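Local coordinates for protein acyl-CoA dehydrogenase (Bacillus subtilis, PDB 5LNX) that catalyses the FAD-dependent oxidation of saturated acyl-CoA thioesters to 2,3-dehydroacyl-CoA, passing the electrons to an acceptor, at residues I84-I96 / Y108-F121. Numbering follows the deposited sequence.
Sequences ILSVHTSVGTNPI and YIPNLASGDHLGAF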
# COMPACT_ATOMS: atom_id res chain seq x y z
N ILE D 84 -9.43 -11.28 26.39
CA ILE D 84 -9.53 -11.94 27.70
C ILE D 84 -10.41 -13.15 27.56
O ILE D 84 -10.08 -14.24 28.02
CB ILE D 84 -10.15 -11.02 28.78
CG1 ILE D 84 -9.15 -9.95 29.22
CG2 ILE D 84 -10.58 -11.85 29.98
CD1 ILE D 84 -9.78 -8.82 30.00
N LEU D 85 -11.55 -12.96 26.92
CA LEU D 85 -12.43 -14.08 26.63
C LEU D 85 -11.76 -15.11 25.72
O LEU D 85 -11.87 -16.32 25.92
CB LEU D 85 -13.73 -13.60 25.98
CG LEU D 85 -14.74 -14.72 25.66
CD1 LEU D 85 -14.96 -15.63 26.85
CD2 LEU D 85 -16.06 -14.13 25.19
N SER D 86 -11.09 -14.61 24.70
CA SER D 86 -10.53 -15.45 23.64
C SER D 86 -9.44 -16.39 24.18
O SER D 86 -9.36 -17.56 23.82
CB SER D 86 -9.94 -14.58 22.50
OG SER D 86 -9.73 -15.34 21.33
N VAL D 87 -8.55 -15.81 24.98
CA VAL D 87 -7.48 -16.55 25.61
C VAL D 87 -8.09 -17.57 26.56
O VAL D 87 -7.78 -18.77 26.50
CB VAL D 87 -6.50 -15.62 26.36
CG1 VAL D 87 -5.66 -16.40 27.35
CG2 VAL D 87 -5.58 -14.92 25.35
N HIS D 88 -8.97 -17.09 27.43
CA HIS D 88 -9.60 -17.92 28.48
C HIS D 88 -10.03 -19.24 27.90
O HIS D 88 -9.71 -20.31 28.43
CB HIS D 88 -10.79 -17.17 29.11
CG HIS D 88 -11.75 -18.05 29.85
ND1 HIS D 88 -11.68 -18.23 31.21
CD2 HIS D 88 -12.84 -18.73 29.44
CE1 HIS D 88 -12.66 -19.04 31.60
NE2 HIS D 88 -13.39 -19.34 30.54
N THR D 89 -10.78 -19.17 26.81
CA THR D 89 -11.41 -20.36 26.21
C THR D 89 -10.52 -21.21 25.33
O THR D 89 -10.43 -22.41 25.52
CB THR D 89 -12.58 -19.94 25.33
OG1 THR D 89 -13.34 -18.95 26.04
CG2 THR D 89 -13.45 -21.12 24.94
N SER D 90 -9.90 -20.55 24.36
CA SER D 90 -9.26 -21.20 23.23
C SER D 90 -7.89 -21.81 23.61
O SER D 90 -7.42 -22.78 23.01
CB SER D 90 -9.08 -20.13 22.16
OG SER D 90 -8.10 -19.19 22.58
N VAL D 91 -7.22 -21.15 24.54
CA VAL D 91 -5.89 -21.59 25.01
C VAL D 91 -5.76 -21.75 26.54
O VAL D 91 -4.79 -22.34 27.01
CB VAL D 91 -4.79 -20.67 24.48
CG1 VAL D 91 -4.75 -20.74 22.96
CG2 VAL D 91 -4.97 -19.24 24.96
N GLY D 92 -6.73 -21.26 27.29
CA GLY D 92 -6.81 -21.50 28.74
C GLY D 92 -7.67 -22.68 29.15
O GLY D 92 -7.44 -23.29 30.19
N THR D 93 -8.69 -22.99 28.36
CA THR D 93 -9.66 -24.05 28.72
C THR D 93 -9.62 -25.21 27.70
O THR D 93 -9.70 -26.39 28.08
CB THR D 93 -11.11 -23.55 28.92
OG1 THR D 93 -11.74 -23.59 27.66
CG2 THR D 93 -11.22 -22.13 29.50
N ASN D 94 -9.49 -24.89 26.41
CA ASN D 94 -9.56 -25.90 25.34
C ASN D 94 -8.43 -26.93 25.39
O ASN D 94 -8.65 -28.10 25.08
CB ASN D 94 -9.60 -25.23 23.94
CG ASN D 94 -11.00 -24.80 23.51
OD1 ASN D 94 -11.97 -24.96 24.24
ND2 ASN D 94 -11.10 -24.31 22.28
N PRO D 95 -7.21 -26.51 25.76
CA PRO D 95 -6.14 -27.51 25.82
C PRO D 95 -6.47 -28.64 26.77
O PRO D 95 -6.24 -29.80 26.43
CB PRO D 95 -4.93 -26.71 26.33
CG PRO D 95 -5.21 -25.30 25.95
CD PRO D 95 -6.71 -25.15 26.03
N ILE D 96 -7.06 -28.30 27.91
CA ILE D 96 -7.59 -29.33 28.82
C ILE D 96 -8.69 -30.15 28.13
O ILE D 96 -8.66 -31.38 28.13
CB ILE D 96 -8.20 -28.73 30.11
CG1 ILE D 96 -7.14 -27.95 30.90
CG2 ILE D 96 -8.81 -29.84 30.96
CD1 ILE D 96 -7.66 -27.26 32.14
N TYR D 108 -11.38 -29.41 36.34
CA TYR D 108 -10.92 -28.04 36.01
C TYR D 108 -11.86 -27.21 35.14
O TYR D 108 -11.93 -25.99 35.29
CB TYR D 108 -9.55 -28.10 35.35
CG TYR D 108 -8.46 -28.51 36.30
CD1 TYR D 108 -8.07 -27.67 37.35
CD2 TYR D 108 -7.79 -29.72 36.15
CE1 TYR D 108 -7.05 -28.04 38.21
CE2 TYR D 108 -6.77 -30.09 37.01
CZ TYR D 108 -6.41 -29.25 38.04
OH TYR D 108 -5.39 -29.60 38.88
N ILE D 109 -12.57 -27.87 34.23
CA ILE D 109 -13.37 -27.18 33.20
C ILE D 109 -14.65 -26.47 33.69
O ILE D 109 -14.89 -25.33 33.30
CB ILE D 109 -13.74 -28.13 32.02
N PRO D 110 -15.50 -27.14 34.51
CA PRO D 110 -16.77 -26.53 34.94
C PRO D 110 -16.60 -25.15 35.55
O PRO D 110 -17.36 -24.23 35.25
CB PRO D 110 -17.30 -27.52 35.98
CG PRO D 110 -16.68 -28.82 35.65
CD PRO D 110 -15.33 -28.50 35.06
N ASN D 111 -15.58 -25.01 36.39
CA ASN D 111 -15.26 -23.71 36.97
C ASN D 111 -14.75 -22.71 35.94
O ASN D 111 -14.98 -21.50 36.06
CB ASN D 111 -14.24 -23.85 38.09
CG ASN D 111 -14.86 -24.39 39.37
OD1 ASN D 111 -15.89 -23.88 39.83
ND2 ASN D 111 -14.22 -25.38 39.97
N LEU D 112 -14.00 -23.22 34.97
CA LEU D 112 -13.57 -22.39 33.84
C LEU D 112 -14.76 -21.98 32.97
O LEU D 112 -14.86 -20.84 32.53
CB LEU D 112 -12.51 -23.11 32.99
CG LEU D 112 -11.16 -23.29 33.71
CD1 LEU D 112 -10.30 -24.33 33.00
CD2 LEU D 112 -10.43 -21.96 33.82
N ALA D 113 -15.65 -22.94 32.74
CA ALA D 113 -16.81 -22.77 31.86
C ALA D 113 -17.80 -21.75 32.42
O ALA D 113 -18.18 -20.79 31.76
CB ALA D 113 -17.51 -24.09 31.67
N SER D 114 -18.19 -21.97 33.67
CA SER D 114 -19.04 -21.05 34.43
C SER D 114 -18.48 -19.63 34.51
O SER D 114 -19.23 -18.66 34.61
CB SER D 114 -19.22 -21.58 35.86
OG SER D 114 -18.05 -21.35 36.64
N GLY D 115 -17.15 -19.53 34.53
CA GLY D 115 -16.46 -18.25 34.78
C GLY D 115 -16.12 -18.00 36.24
O GLY D 115 -15.57 -16.96 36.59
N ASP D 116 -16.44 -18.95 37.12
CA ASP D 116 -15.92 -18.95 38.50
C ASP D 116 -14.39 -18.96 38.53
O ASP D 116 -13.78 -18.38 39.42
CB ASP D 116 -16.43 -20.16 39.30
CG ASP D 116 -15.96 -20.15 40.75
OD1 ASP D 116 -16.25 -19.17 41.49
OD2 ASP D 116 -15.27 -21.11 41.16
N HIS D 117 -13.81 -19.62 37.53
CA HIS D 117 -12.36 -19.60 37.29
C HIS D 117 -11.98 -19.04 35.93
O HIS D 117 -12.67 -19.25 34.94
CB HIS D 117 -11.80 -21.01 37.36
CG HIS D 117 -11.45 -21.45 38.75
ND1 HIS D 117 -10.78 -22.63 38.99
CD2 HIS D 117 -11.65 -20.88 39.95
CE1 HIS D 117 -10.61 -22.78 40.29
NE2 HIS D 117 -11.12 -21.72 40.90
N LEU D 118 -10.85 -18.35 35.91
CA LEU D 118 -10.32 -17.69 34.72
C LEU D 118 -9.00 -18.32 34.25
O LEU D 118 -8.11 -18.64 35.05
CB LEU D 118 -10.07 -16.20 34.99
CG LEU D 118 -9.59 -15.39 33.77
CD1 LEU D 118 -10.76 -15.07 32.85
CD2 LEU D 118 -8.86 -14.11 34.18
N GLY D 119 -8.85 -18.38 32.93
CA GLY D 119 -7.83 -19.17 32.26
C GLY D 119 -6.74 -18.33 31.62
O GLY D 119 -6.98 -17.22 31.15
N ALA D 120 -5.55 -18.90 31.54
CA ALA D 120 -4.39 -18.23 30.99
C ALA D 120 -3.56 -19.27 30.24
O ALA D 120 -3.78 -20.46 30.40
CB ALA D 120 -3.56 -17.64 32.10
N PHE D 121 -2.53 -18.81 29.51
CA PHE D 121 -1.78 -19.65 28.51
C PHE D 121 -0.27 -19.81 28.54
O PHE D 121 0.27 -20.71 27.90
CB PHE D 121 -2.30 -19.32 27.11
CG PHE D 121 -1.61 -20.05 26.00
CD1 PHE D 121 -1.78 -21.42 25.84
CD2 PHE D 121 -0.82 -19.35 25.08
CE1 PHE D 121 -1.20 -22.08 24.77
CE2 PHE D 121 -0.22 -20.01 24.02
CZ PHE D 121 -0.41 -21.38 23.86
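H88 and G92 of helix 79-90 and the turn after it pack against L112 and G119 in a buried, mostly apolar contact that joins the N-terminal helices to strand 119-120, the edge strand that pairs in parallel with strand 163-169 of the beta domain. The two backbones come together at the glycines, with G92 CA 4.3 Å from G119 CA, which leaves little room for a side chain. H88 carries the polar part. With CG anti to the backbone N (chi1 162°), its imidazole reaches across to the end of the opposing helix, and its ring edge meets the carbonyl oxygens of L112 and H117. NE2 donates a weak, bent bond to L112 O (2.9 Å), while ND1 accepts another weak one from G119 N (3.3 Å). NE2 also makes a weak bond to M49 O. Replacing H88 by alanine would probably leave G119 N and L112 O without their shared partner and open a gap between helix and strand. Beyond the imidazole, I96 CD1 lies 3.8 Å from Y108 CB and meets L112 CD1, the side chains crossing at about a right angle; the Y108 hydroxyl is bonded to E185 and N221. At the strand's far end V91 CB sits over one face of the F121 ring, a CH-pi contact 3.8 Å from the centroid. F121 lines the FAD pocket and also meets F167. The weak bonds at both nitrogens are consistent with a neutral imidazole carrying its proton on NE2, a side-chain link between the end of helix 102-114 and strand 119-120, whereas V91 backs a cofactor-contacting ring by apolar packing.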